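Restriction endonuclease Hpy99I (Helicobacter pylori, PDB 3GOX) is a type II restriction endonuclease of the beta-beta-alpha-Me class that binds a specific double-stranded DNA sequence and probably cleaves it. Local coordinates at residues A[15-20]-A[64-69]; A[29-34]-A[81-86]; A[89-94]-A[106-111]; A[138-143]-A[169-174]. All blocks are in the same frame, centred on the assembly; numbering follows the deposited sequence.

Contact 1 (A[15-20]-A[64-69]); sequences DDFVIA and IDIYRT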
# COMPACT_ATOMS: atom_id res chain seq x y z
N ASP A 15 -25.35 -12.22 16.56
CA ASP A 15 -24.73 -11.28 15.62
C ASP A 15 -24.62 -9.86 16.19
O ASP A 15 -23.98 -9.01 15.57
CB ASP A 15 -25.38 -11.25 14.24
CG ASP A 15 -25.47 -12.63 13.62
OD1 ASP A 15 -24.54 -13.43 13.80
OD2 ASP A 15 -26.44 -12.87 12.88
N ASP A 16 -25.23 -9.60 17.35
CA ASP A 16 -25.07 -8.31 18.01
C ASP A 16 -23.65 -8.15 18.53
O ASP A 16 -22.97 -9.13 18.85
CB ASP A 16 -26.00 -8.14 19.22
CG ASP A 16 -27.45 -7.95 18.86
OD1 ASP A 16 -27.79 -7.67 17.69
OD2 ASP A 16 -28.26 -8.02 19.82
N PHE A 17 -23.21 -6.90 18.63
CA PHE A 17 -21.91 -6.57 19.21
C PHE A 17 -22.01 -6.01 20.62
O PHE A 17 -22.94 -5.28 20.95
CB PHE A 17 -21.17 -5.58 18.30
CG PHE A 17 -20.68 -6.21 17.03
CD1 PHE A 17 -19.48 -6.90 17.00
CD2 PHE A 17 -21.45 -6.17 15.88
CE1 PHE A 17 -19.06 -7.51 15.82
CE2 PHE A 17 -21.03 -6.78 14.72
CZ PHE A 17 -19.83 -7.44 14.70
N VAL A 18 -21.06 -6.40 21.46
CA VAL A 18 -21.02 -6.02 22.86
C VAL A 18 -19.60 -5.70 23.26
O VAL A 18 -18.64 -6.11 22.58
CB VAL A 18 -21.53 -7.16 23.76
CG1 VAL A 18 -23.02 -7.41 23.52
CG2 VAL A 18 -20.72 -8.45 23.55
N ILE A 19 -19.48 -5.00 24.39
CA ILE A 19 -18.20 -4.93 25.08
C ILE A 19 -18.32 -5.60 26.43
O ILE A 19 -19.39 -5.62 27.05
CB ILE A 19 -17.69 -3.48 25.26
CG1 ILE A 19 -18.75 -2.60 25.92
CG2 ILE A 19 -17.22 -2.93 23.90
CD1 ILE A 19 -18.26 -1.19 26.24
N ALA A 20 -17.21 -6.14 26.90
CA ALA A 20 -17.08 -6.57 28.29
C ALA A 20 -17.07 -5.35 29.20
O ALA A 20 -16.25 -4.47 29.04
CB ALA A 20 -15.80 -7.38 28.48
N ILE A 64 -23.14 -2.34 21.96
CA ILE A 64 -22.61 -1.18 21.25
C ILE A 64 -23.11 -1.12 19.81
O ILE A 64 -23.51 -2.14 19.21
CB ILE A 64 -21.06 -1.14 21.28
CG1 ILE A 64 -20.44 -2.34 20.54
CG2 ILE A 64 -20.57 -1.08 22.69
CD1 ILE A 64 -18.91 -2.14 20.23
N ASP A 65 -23.11 0.10 19.27
CA ASP A 65 -23.43 0.37 17.86
C ASP A 65 -22.11 0.57 17.12
O ASP A 65 -21.46 1.62 17.22
CB ASP A 65 -24.33 1.60 17.73
CG ASP A 65 -24.71 1.92 16.28
OD1 ASP A 65 -24.27 1.21 15.35
OD2 ASP A 65 -25.46 2.90 16.08
N ILE A 66 -21.69 -0.46 16.40
CA ILE A 66 -20.42 -0.41 15.66
C ILE A 66 -20.36 0.75 14.66
O ILE A 66 -19.27 1.24 14.35
CB ILE A 66 -20.10 -1.76 14.94
CG1 ILE A 66 -21.19 -2.16 13.94
CG2 ILE A 66 -19.80 -2.84 15.99
CD1 ILE A 66 -20.91 -3.48 13.22
N TYR A 67 -21.51 1.19 14.16
CA TYR A 67 -21.55 2.27 13.18
C TYR A 67 -21.48 3.67 13.78
O TYR A 67 -21.44 4.66 13.04
CB TYR A 67 -22.77 2.12 12.29
CG TYR A 67 -22.77 0.79 11.56
CD1 TYR A 67 -21.73 0.45 10.70
CD2 TYR A 67 -23.76 -0.15 11.79
CE1 TYR A 67 -21.72 -0.79 10.05
CE2 TYR A 67 -23.75 -1.37 11.14
CZ TYR A 67 -22.73 -1.68 10.29
OH TYR A 67 -22.78 -2.92 9.67
N ARG A 68 -21.47 3.76 15.11
CA ARG A 68 -21.17 5.01 15.80
C ARG A 68 -19.85 4.88 16.54
O ARG A 68 -19.71 5.33 17.69
CB ARG A 68 -22.32 5.41 16.73
CG ARG A 68 -23.55 5.89 15.94
CD ARG A 68 -24.62 6.48 16.81
NE ARG A 68 -25.34 5.44 17.52
CZ ARG A 68 -26.05 5.63 18.62
NH1 ARG A 68 -26.11 6.83 19.18
NH2 ARG A 68 -26.70 4.62 19.19
N THR A 69 -18.90 4.26 15.86
CA THR A 69 -17.50 4.21 16.28
C THR A 69 -16.65 4.56 15.06
O THR A 69 -17.10 4.43 13.92
CB THR A 69 -17.07 2.81 16.83
OG1 THR A 69 -17.00 1.87 15.76
CG2 THR A 69 -18.01 2.30 17.91
O HOH W 1 -24.85 -4.67 17.60
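I64 meets strand 17-20 first through its backbone: I64 N donates to F17 O at 3.1 Å, nearly straight at 171°, while a water joins F17 N to I64 O. Its side chain then forks over the strand. CG1 lies 4.0 Å from F17 CB, whereas CG2 rests on I19, 4.0 Å from I19 CG2, the two isoleucines crossing at about a right angle. Segment 64-69 directly follows strand 61-63, the partner of strand 17-20 at one border of a five-stranded antiparallel sheet, consistent with an SH3-type domain; the I64 bond adds one more tie before the chain departs. D65 faces away and shapes its own loop, OD1 accepting from Y67 N in an Asx turn. I66 turns back to the strand. With CG1 between N and the carbonyl carbon (chi1 59°), CG2 is anti to that carbon and sits over one face of the F17 ring toward its root, nearest CG and CD2 and 4.0 Å from the centroid. I66 CD1 reaches F17 CE2 at 3.6 Å. G135 of the second subunit also packs on F17. An R68-D65 salt bridge and a bond from T69 OG1 to I66 O help shape the turn around I66.

Contact 2 (A[29-34]-A[81-86]); sequences PNSVGV and CHILKN. With ZN (zinc ion), chain E.
S31 and I83 face each other as a single antiparallel bridge, a non-hydrogen-bonded pair with CA atoms 4.2 Å apart. One bond flanks it on each side: L84 N donates to N30 O at 2.9 Å, and V32 N to H82 O at 2.8 Å, both nearly straight. N30 O has a second, weaker visitor, since I83 CA approaches it at 3.5 Å in a CA-H...O contact. The branches of I83 divide between two neighbours. CG2 lies against N30, near its carbonyl O and its CB, and CG1 lies 3.9 Å from S31 OG, a hydroxyl whose hydrogen-bond partner is V28 O. V32 covers the next stretch of backbone: its CG2 rests against H82 O and reaches L84 CB at 4.2 Å. A water accepts from N30 ND2 and donates to L84 O, extending the polar link past the bridge. At the other end, C81 places SG between its backbone N and carbonyl carbon (chi1 66°), which brings the sulfur to zinc at 2.4 Å; C78, C107 and C110 complete the site. The H82 imidazole is held elsewhere, ND1 to I80 O and NE2 to T152 OG1 of the second subunit. The two direct bonds are thus backbone to backbone, with I83 and V32 adding apolar contact. Together they join the start of strand 32-39, in the SH3-family part of the chain, directly to the loop carrying a zinc ligand, so that the sheet and the metal site probably keep a fixed relation.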
# COMPACT_ATOMS: atom_id res chain seq x y z
N PRO A 29 -11.66 -5.26 30.20
CA PRO A 29 -12.80 -4.40 29.91
C PRO A 29 -12.69 -3.69 28.57
O PRO A 29 -11.60 -3.37 28.13
CB PRO A 29 -12.82 -3.41 31.07
CG PRO A 29 -12.14 -4.14 32.16
CD PRO A 29 -11.07 -4.95 31.51
N ASN A 30 -13.84 -3.48 27.93
CA ASN A 30 -13.97 -2.78 26.64
C ASN A 30 -13.55 -3.60 25.44
O ASN A 30 -13.61 -3.13 24.30
CB ASN A 30 -13.27 -1.42 26.65
CG ASN A 30 -13.84 -0.50 27.68
OD1 ASN A 30 -15.03 -0.55 27.96
ND2 ASN A 30 -13.00 0.34 28.27
N SER A 31 -13.23 -4.87 25.68
CA SER A 31 -13.02 -5.83 24.58
C SER A 31 -14.32 -6.03 23.84
O SER A 31 -15.34 -6.30 24.47
CB SER A 31 -12.54 -7.17 25.13
OG SER A 31 -11.26 -7.06 25.73
N VAL A 32 -14.29 -5.91 22.51
CA VAL A 32 -15.46 -6.10 21.66
C VAL A 32 -15.63 -7.58 21.34
O VAL A 32 -14.69 -8.28 20.98
CB VAL A 32 -15.35 -5.29 20.34
CG1 VAL A 32 -16.58 -5.53 19.43
CG2 VAL A 32 -15.20 -3.82 20.68
N GLY A 33 -16.87 -8.03 21.46
CA GLY A 33 -17.25 -9.38 21.08
C GLY A 33 -18.52 -9.38 20.26
O GLY A 33 -19.28 -8.41 20.25
N VAL A 34 -18.73 -10.49 19.56
CA VAL A 34 -19.97 -10.73 18.82
C VAL A 34 -20.71 -11.92 19.47
O VAL A 34 -20.11 -12.92 19.90
CB VAL A 34 -19.68 -10.99 17.33
CG1 VAL A 34 -18.77 -12.17 17.10
CG2 VAL A 34 -20.98 -11.13 16.56
N CYS A 81 -6.37 -5.62 18.50
CA CYS A 81 -6.91 -6.07 19.78
C CYS A 81 -8.44 -6.02 19.85
O CYS A 81 -9.04 -6.66 20.71
CB CYS A 81 -6.29 -5.27 20.94
SG CYS A 81 -6.68 -3.48 21.03
N HIS A 82 -9.07 -5.25 18.97
CA HIS A 82 -10.54 -5.12 18.99
C HIS A 82 -11.03 -4.76 20.40
O HIS A 82 -12.01 -5.31 20.91
CB HIS A 82 -11.24 -6.36 18.39
CG HIS A 82 -11.24 -6.38 16.89
ND1 HIS A 82 -10.16 -6.81 16.14
CD2 HIS A 82 -12.16 -5.94 15.99
CE1 HIS A 82 -10.43 -6.67 14.85
NE2 HIS A 82 -11.63 -6.14 14.73
N ILE A 83 -10.37 -3.78 20.98
CA ILE A 83 -10.84 -3.11 22.19
C ILE A 83 -11.31 -1.74 21.75
O ILE A 83 -10.71 -1.12 20.85
CB ILE A 83 -9.70 -3.01 23.25
CG1 ILE A 83 -9.30 -4.42 23.68
CG2 ILE A 83 -10.11 -2.13 24.43
CD1 ILE A 83 -8.03 -4.47 24.52
N LEU A 84 -12.42 -1.30 22.34
CA LEU A 84 -13.00 0.01 22.07
C LEU A 84 -12.25 1.03 22.92
O LEU A 84 -12.21 0.89 24.15
CB LEU A 84 -14.49 -0.01 22.41
CG LEU A 84 -15.29 1.28 22.20
CD1 LEU A 84 -15.45 1.56 20.70
CD2 LEU A 84 -16.65 1.14 22.93
N LYS A 85 -11.61 2.00 22.26
CA LYS A 85 -10.76 3.00 22.89
C LYS A 85 -11.16 4.39 22.44
O LYS A 85 -11.77 4.57 21.39
CB LYS A 85 -9.29 2.73 22.53
CG LYS A 85 -8.76 1.45 23.11
CD LYS A 85 -7.24 1.31 22.91
CE LYS A 85 -6.72 0.01 23.53
NZ LYS A 85 -5.22 0.01 23.66
N ASN A 86 -10.76 5.40 23.20
CA ASN A 86 -10.96 6.78 22.77
C ASN A 86 -10.16 7.06 21.51
O ASN A 86 -9.09 6.46 21.29
CB ASN A 86 -10.56 7.77 23.86
CG ASN A 86 -11.48 7.73 25.06
OD1 ASN A 86 -12.67 7.38 24.95
ND2 ASN A 86 -10.95 8.09 26.22
ZN ZN E . -5.08 -2.37 19.72
O HOH W 2 -10.53 0.93 26.40
O HOH W 3 -11.90 -8.15 21.34

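Contact 3 (A[89-94]-A[106-111]); sequences GFEINQ and SCRECR. With ZN (zinc ion), chain E; nucleotides of chain C; nucleotides of chain D.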
# COMPACT_ATOMS: atom_id res chain seq x y z
N GLY A 89 -6.43 7.36 21.45
CA GLY A 89 -5.64 6.13 21.57
C GLY A 89 -5.08 5.63 20.24
O GLY A 89 -4.44 4.58 20.20
N PHE A 90 -5.34 6.38 19.16
CA PHE A 90 -4.89 6.07 17.81
C PHE A 90 -4.18 7.29 17.24
O PHE A 90 -4.61 8.41 17.50
CB PHE A 90 -6.08 5.74 16.90
CG PHE A 90 -6.92 4.58 17.38
CD1 PHE A 90 -6.77 3.34 16.80
CD2 PHE A 90 -7.86 4.73 18.39
CE1 PHE A 90 -7.55 2.27 17.22
CE2 PHE A 90 -8.62 3.66 18.81
CZ PHE A 90 -8.47 2.45 18.24
N GLU A 91 -3.12 7.06 16.48
CA GLU A 91 -2.29 8.11 15.91
C GLU A 91 -2.89 8.66 14.62
O GLU A 91 -3.25 7.89 13.71
CB GLU A 91 -0.91 7.52 15.63
CG GLU A 91 0.15 8.48 15.14
CD GLU A 91 1.47 7.78 14.93
OE1 GLU A 91 1.59 6.98 13.98
OE2 GLU A 91 2.41 8.05 15.72
N ILE A 92 -2.98 10.00 14.53
CA ILE A 92 -3.38 10.66 13.28
C ILE A 92 -2.36 10.31 12.19
O ILE A 92 -1.14 10.36 12.41
CB ILE A 92 -3.52 12.20 13.45
CG1 ILE A 92 -4.80 12.51 14.23
CG2 ILE A 92 -3.60 12.88 12.10
CD1 ILE A 92 -4.98 13.97 14.60
N ASN A 93 -2.85 9.95 11.00
CA ASN A 93 -2.02 9.43 9.93
C ASN A 93 -2.25 10.05 8.53
O ASN A 93 -1.34 10.03 7.71
CB ASN A 93 -2.22 7.92 9.85
CG ASN A 93 -1.29 7.25 8.87
OD1 ASN A 93 -1.73 6.76 7.83
ND2 ASN A 93 0.00 7.21 9.21
N GLN A 94 -3.44 10.55 8.26
CA GLN A 94 -3.75 11.09 6.93
C GLN A 94 -4.91 12.11 7.05
O GLN A 94 -5.42 12.36 8.14
CB GLN A 94 -4.10 9.96 5.94
CG GLN A 94 -2.98 9.57 4.97
CD GLN A 94 -2.67 10.66 3.94
OE1 GLN A 94 -3.23 11.76 3.98
NE2 GLN A 94 -1.76 10.36 3.01
N SER A 106 -4.94 0.59 13.87
CA SER A 106 -4.40 -0.06 15.07
C SER A 106 -4.02 0.98 16.12
O SER A 106 -3.42 2.02 15.80
CB SER A 106 -3.15 -0.88 14.70
OG SER A 106 -3.33 -1.62 13.53
N CYS A 107 -4.40 0.71 17.37
CA CYS A 107 -4.16 1.62 18.48
C CYS A 107 -2.67 1.75 18.77
O CYS A 107 -1.85 0.93 18.34
CB CYS A 107 -4.91 1.15 19.73
SG CYS A 107 -4.24 -0.33 20.52
N ARG A 108 -2.31 2.77 19.54
CA ARG A 108 -0.92 3.01 19.86
C ARG A 108 -0.26 1.80 20.51
O ARG A 108 0.90 1.52 20.23
CB ARG A 108 -0.77 4.25 20.74
CG ARG A 108 -1.20 5.55 20.07
CD ARG A 108 -1.08 6.72 21.03
NE ARG A 108 -1.95 7.84 20.66
CZ ARG A 108 -1.62 8.83 19.82
NH1 ARG A 108 -0.41 8.86 19.26
NH2 ARG A 108 -2.50 9.79 19.55
N GLU A 109 -0.95 1.09 21.39
CA GLU A 109 -0.38 -0.10 22.02
C GLU A 109 -0.06 -1.19 21.00
O GLU A 109 1.02 -1.77 21.03
CB GLU A 109 -1.29 -0.64 23.13
CG GLU A 109 -1.37 0.28 24.33
CD GLU A 109 -0.01 0.60 24.91
OE1 GLU A 109 0.73 -0.36 25.25
OE2 GLU A 109 0.34 1.80 25.00
N CYS A 110 -0.98 -1.46 20.08
CA CYS A 110 -0.78 -2.51 19.09
C CYS A 110 0.28 -2.09 18.06
O CYS A 110 0.98 -2.94 17.52
CB CYS A 110 -2.11 -2.89 18.41
SG CYS A 110 -3.25 -3.81 19.51
N ARG A 111 0.42 -0.79 17.82
CA ARG A 111 1.45 -0.29 16.89
C ARG A 111 2.86 -0.55 17.43
O ARG A 111 3.79 -0.65 16.63
CB ARG A 111 1.29 1.19 16.60
CG ARG A 111 0.10 1.56 15.71
CD ARG A 111 0.20 1.08 14.26
NE ARG A 111 1.42 1.51 13.60
CZ ARG A 111 1.77 1.17 12.38
NH1 ARG A 111 0.98 0.45 11.60
NH2 ARG A 111 2.94 1.59 11.91
ZN ZN E . -5.08 -2.37 19.72
P DT C 2 -1.24 17.53 8.97
OP1 DT C 2 -1.86 18.76 8.42
OP2 DT C 2 -2.10 16.38 9.35
O5' DT C 2 -0.16 17.01 7.91
C5' DT C 2 0.82 17.89 7.38
C4' DT C 2 1.93 17.11 6.72
O4' DT C 2 2.55 16.21 7.67
C3' DT C 2 1.50 16.19 5.58
O3' DT C 2 1.32 16.96 4.38
C2' DT C 2 2.69 15.25 5.49
C1' DT C 2 3.07 15.08 6.97
N1 DT C 2 2.52 13.87 7.60
C2 DT C 2 3.13 12.67 7.33
O2 DT C 2 4.10 12.57 6.58
N3 DT C 2 2.58 11.59 7.96
C4 DT C 2 1.49 11.58 8.81
O4 DT C 2 1.12 10.53 9.31
C5 DT C 2 0.89 12.87 9.04
C7 DT C 2 -0.30 12.97 9.95
C6 DT C 2 1.43 13.94 8.43
P DC C 3 0.67 16.27 3.08
OP1 DC C 3 0.77 17.25 1.97
OP2 DC C 3 -0.65 15.70 3.44
O5' DC C 3 1.65 15.06 2.75
C5' DC C 3 2.97 15.29 2.26
C4' DC C 3 3.58 13.98 1.81
O4' DC C 3 3.74 13.09 2.93
C3' DC C 3 2.69 13.22 0.84
O3' DC C 3 2.92 13.73 -0.48
C2' DC C 3 3.17 11.79 1.01
C1' DC C 3 3.65 11.75 2.47
N1 DC C 3 2.80 11.00 3.41
C2 DC C 3 3.06 9.65 3.64
O2 DC C 3 3.96 9.10 2.99
N3 DC C 3 2.32 8.98 4.55
C4 DC C 3 1.36 9.60 5.22
N4 DC C 3 0.68 8.91 6.15
C5 DC C 3 1.04 10.97 4.98
C6 DC C 3 1.78 11.63 4.08
P DG D 7 3.69 -0.90 8.61
OP1 DG D 7 4.14 -2.19 9.19
OP2 DG D 7 2.96 0.07 9.45
O5' DG D 7 4.97 -0.16 8.01
C5' DG D 7 5.74 -0.80 7.01
C4' DG D 7 6.77 0.16 6.45
O4' DG D 7 6.09 1.34 5.95
C3' DG D 7 7.81 0.69 7.44
O3' DG D 7 8.99 1.02 6.72
C2' DG D 7 7.14 1.94 7.98
C1' DG D 7 6.43 2.48 6.73
N9 DG D 7 5.21 3.23 7.01
C8 DG D 7 4.36 3.06 8.09
N7 DG D 7 3.38 3.92 8.12
C5 DG D 7 3.58 4.70 6.99
C6 DG D 7 2.85 5.83 6.51
O6 DG D 7 1.87 6.39 7.02
N1 DG D 7 3.38 6.31 5.32
C2 DG D 7 4.48 5.81 4.68
N2 DG D 7 4.83 6.42 3.53
N3 DG D 7 5.19 4.78 5.13
C4 DG D 7 4.69 4.28 6.28
O HOH W 4 -3.58 2.77 22.64
O HOH W 5 -2.04 4.33 16.44
O HOH W 6 -2.26 11.78 16.82
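G89 O takes the direct hydrogen bond of this contact, from R108 N at 2.9 Å and 168°, near the start of helix 108-115. Water adds a second polar link, accepting from E91 N and donating to S106 O. Packing centres on F90, over one face of whose ring C107 CB sits, 4.1 Å from the centroid and offset toward the rim. R108, extended from CG to NE, lays a face of its guanidinium over F90 C and E91 CA, while NE is bonded to D88 O. C107 and C110 form one CxxC pair of a Cys4 zinc site, C78 and C81 the other; C107 SG also accepts from C110 N, so one residue is both ligand and N-cap. With DNA, both NH1 and NH2 of R111 grip OP2 of DG7 of chain D, the oxygen lying at the edge of the guanidinium, in its plane. N93 reads bases, ND2 donating to O6 of that guanine and its backbone O accepting from N4 of DC3 of chain C at 2.8 Å. In this His-Me finger beta4-alpha2 region, K85 of strand 84-86 packs on F90 and C107, and strand 101-103 pairs with strand 92-95, where N93 and Q94 both face T102 in a classic beta bulge.

Contact 4 (A[138-143]-A[169-174]); sequences FTCPIC and WICDSC. With ZN (zinc ion), chain F; nucleotides of chain D; nucleotides of chain C.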
# COMPACT_ATOMS: atom_id res chain seq x y z
N PHE A 138 17.44 5.44 -10.68
CA PHE A 138 17.45 4.34 -9.73
C PHE A 138 16.62 3.18 -10.30
O PHE A 138 15.64 3.42 -11.00
CB PHE A 138 16.80 4.83 -8.45
CG PHE A 138 16.68 3.81 -7.36
CD1 PHE A 138 17.78 3.42 -6.62
CD2 PHE A 138 15.44 3.25 -7.04
CE1 PHE A 138 17.67 2.49 -5.60
CE2 PHE A 138 15.32 2.33 -6.02
CZ PHE A 138 16.43 1.95 -5.31
N THR A 139 17.01 1.95 -9.99
CA THR A 139 16.22 0.75 -10.30
C THR A 139 15.96 0.04 -8.98
O THR A 139 16.87 -0.41 -8.31
CB THR A 139 16.93 -0.16 -11.32
OG1 THR A 139 17.31 0.64 -12.46
CG2 THR A 139 16.00 -1.29 -11.76
N CYS A 140 14.69 -0.06 -8.60
CA CYS A 140 14.36 -0.67 -7.32
C CYS A 140 14.71 -2.16 -7.31
O CYS A 140 14.41 -2.88 -8.25
CB CYS A 140 12.88 -0.48 -6.99
SG CYS A 140 12.36 -1.18 -5.39
N PRO A 141 15.40 -2.62 -6.26
CA PRO A 141 15.80 -4.03 -6.25
C PRO A 141 14.66 -5.04 -6.10
O PRO A 141 14.88 -6.24 -6.32
CB PRO A 141 16.79 -4.13 -5.09
CG PRO A 141 16.51 -2.98 -4.22
CD PRO A 141 15.93 -1.88 -5.09
N ILE A 142 13.47 -4.57 -5.72
CA ILE A 142 12.34 -5.48 -5.53
C ILE A 142 11.46 -5.48 -6.77
O ILE A 142 11.43 -6.47 -7.50
CB ILE A 142 11.56 -5.15 -4.24
CG1 ILE A 142 12.48 -5.27 -3.02
CG2 ILE A 142 10.33 -6.09 -4.11
CD1 ILE A 142 11.82 -4.93 -1.71
N CYS A 143 10.82 -4.35 -7.05
CA CYS A 143 9.89 -4.25 -8.16
C CYS A 143 10.56 -4.06 -9.52
O CYS A 143 9.89 -4.17 -10.55
CB CYS A 143 8.88 -3.12 -7.93
SG CYS A 143 9.60 -1.46 -8.00
N TRP A 169 17.98 0.40 0.24
CA TRP A 169 17.20 1.47 -0.33
C TRP A 169 16.24 0.87 -1.34
O TRP A 169 16.66 0.22 -2.29
CB TRP A 169 18.10 2.52 -0.99
CG TRP A 169 18.81 3.39 0.01
CD1 TRP A 169 20.04 3.19 0.56
CD2 TRP A 169 18.31 4.61 0.58
NE1 TRP A 169 20.34 4.19 1.43
CE2 TRP A 169 19.30 5.09 1.46
CE3 TRP A 169 17.13 5.35 0.42
CZ2 TRP A 169 19.14 6.27 2.19
CZ3 TRP A 169 16.96 6.52 1.15
CH2 TRP A 169 17.97 6.97 2.02
N ILE A 170 14.95 1.11 -1.12
CA ILE A 170 13.89 0.59 -1.98
C ILE A 170 12.84 1.70 -2.18
O ILE A 170 12.83 2.71 -1.45
CB ILE A 170 13.20 -0.70 -1.39
CG1 ILE A 170 12.53 -0.42 -0.04
CG2 ILE A 170 14.21 -1.86 -1.27
CD1 ILE A 170 11.76 -1.63 0.52
N CYS A 171 11.95 1.53 -3.14
CA CYS A 171 10.90 2.53 -3.35
C CYS A 171 9.83 2.45 -2.25
O CYS A 171 9.63 1.41 -1.64
CB CYS A 171 10.31 2.45 -4.77
SG CYS A 171 9.13 1.10 -5.04
N ASP A 172 9.20 3.58 -2.00
CA ASP A 172 8.15 3.71 -0.97
C ASP A 172 6.99 2.76 -1.27
O ASP A 172 6.40 2.20 -0.35
CB ASP A 172 7.69 5.18 -0.90
CG ASP A 172 6.58 5.43 0.13
OD1 ASP A 172 6.88 5.58 1.33
OD2 ASP A 172 5.40 5.57 -0.28
N SER A 173 6.67 2.57 -2.54
CA SER A 173 5.61 1.64 -2.93
C SER A 173 5.92 0.23 -2.42
O SER A 173 5.08 -0.42 -1.78
CB SER A 173 5.46 1.66 -4.44
OG SER A 173 4.52 0.74 -4.92
N CYS A 174 7.12 -0.27 -2.70
CA CYS A 174 7.53 -1.59 -2.22
C CYS A 174 7.58 -1.66 -0.71
O CYS A 174 7.15 -2.65 -0.12
CB CYS A 174 8.90 -1.98 -2.80
SG CYS A 174 8.76 -2.52 -4.53
ZN ZN F . 10.05 -0.96 -5.69
P DG D 7 3.69 -0.90 8.61
OP1 DG D 7 4.14 -2.19 9.19
OP2 DG D 7 2.96 0.07 9.45
O5' DG D 7 4.97 -0.16 8.01
C5' DG D 7 5.74 -0.80 7.01
C4' DG D 7 6.77 0.16 6.45
O4' DG D 7 6.09 1.34 5.95
C3' DG D 7 7.81 0.69 7.44
O3' DG D 7 8.99 1.02 6.72
C2' DG D 7 7.14 1.94 7.98
C1' DG D 7 6.43 2.48 6.73
N9 DG D 7 5.21 3.23 7.01
C8 DG D 7 4.36 3.06 8.09
N7 DG D 7 3.38 3.92 8.12
C5 DG D 7 3.58 4.70 6.99
C6 DG D 7 2.85 5.83 6.51
O6 DG D 7 1.87 6.39 7.02
N1 DG D 7 3.38 6.31 5.32
C2 DG D 7 4.48 5.81 4.68
N2 DG D 7 4.83 6.42 3.53
N3 DG D 7 5.19 4.78 5.13
C4 DG D 7 4.69 4.28 6.28
P DG C 4 1.83 13.50 -1.63
OP1 DG C 4 2.02 14.59 -2.63
OP2 DG C 4 0.49 13.30 -1.02
O5' DG C 4 2.31 12.14 -2.31
C5' DG C 4 3.69 11.95 -2.62
C4' DG C 4 3.97 10.51 -2.99
O4' DG C 4 3.62 9.65 -1.88
C3' DG C 4 3.22 9.95 -4.19
O3' DG C 4 3.99 8.87 -4.72
C2' DG C 4 1.95 9.42 -3.53
C1' DG C 4 2.49 8.84 -2.24
N9 DG C 4 1.58 8.84 -1.10
C8 DG C 4 0.77 9.88 -0.68
N7 DG C 4 0.11 9.61 0.41
C5 DG C 4 0.48 8.31 0.73
C6 DG C 4 0.11 7.48 1.83
O6 DG C 4 -0.64 7.74 2.78
N1 DG C 4 0.71 6.23 1.75
C2 DG C 4 1.57 5.83 0.76
N2 DG C 4 2.04 4.57 0.85
N3 DG C 4 1.95 6.60 -0.25
C4 DG C 4 1.37 7.82 -0.21
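I170 and the loop 140-142 meet atom by atom. From I170, CB stands 4.1 Å from C140 SG; CG2 touches both P141 CG and I142 CD1, each at 3.9 Å, from directions about a right angle apart; and CD1, at the tip, reaches I142 CD1 at 4.0 Å. P141 crosses I170 at about a right angle. On the N-terminal side of both segments, W169 O lies near the plane of the F138 ring, at its edge, 3.5 Å from CZ. Strands 155-159 and 166-171 with helix 172-180 probably form the beta-beta-alpha-Me finger of this endonuclease, and I170 also touches D158 and N175, which bind the sodium ion. From the start of the helix, D172 OD1 accepts from N2 of DG7 of chain D. Four sulfurs, of C140, C143, C171 and C174, hold the zinc at 2.3 to 2.4 Å. C140 SG, anti to its backbone N (chi1 -179°), accepts from C171 N at 3.5 Å and 171°, and from I142 N within its own loop, while C171 SG caps the helix through C174 N. These N-H donors probably draw off part of the charge of the C140 and C171 thiolates, so metal, backbone amides and helix start bind the loop to the finger as one unit.

Overall arrangement
Along the chain, contacts 1 and 2 interleave, and contacts 3 and 4 follow in series. Contacts 1 and 2, centres 9 Å apart, share the five-stranded sheet through neighbouring strands 17-20 and 32-39, whose backbones probably hydrogen-bond (A20 O to N30 N, V18 O to G33 N). Contact 2 is coupled to contact 3, 15 Å away between centres: both supply ligands to one zinc ion, and K85 of contact 2 packs on C107 and F90 of contact 3. Contact 4 has its own zinc, about 26 Å from contact 3, centre to centre. Contacts 3 and 4 both touch DG7 of chain D; contacts 1, 2 and 4 meet the second subunit. The chain thus links sheet, zinc-bound DNA-reading region and beta-beta-alpha-Me finger.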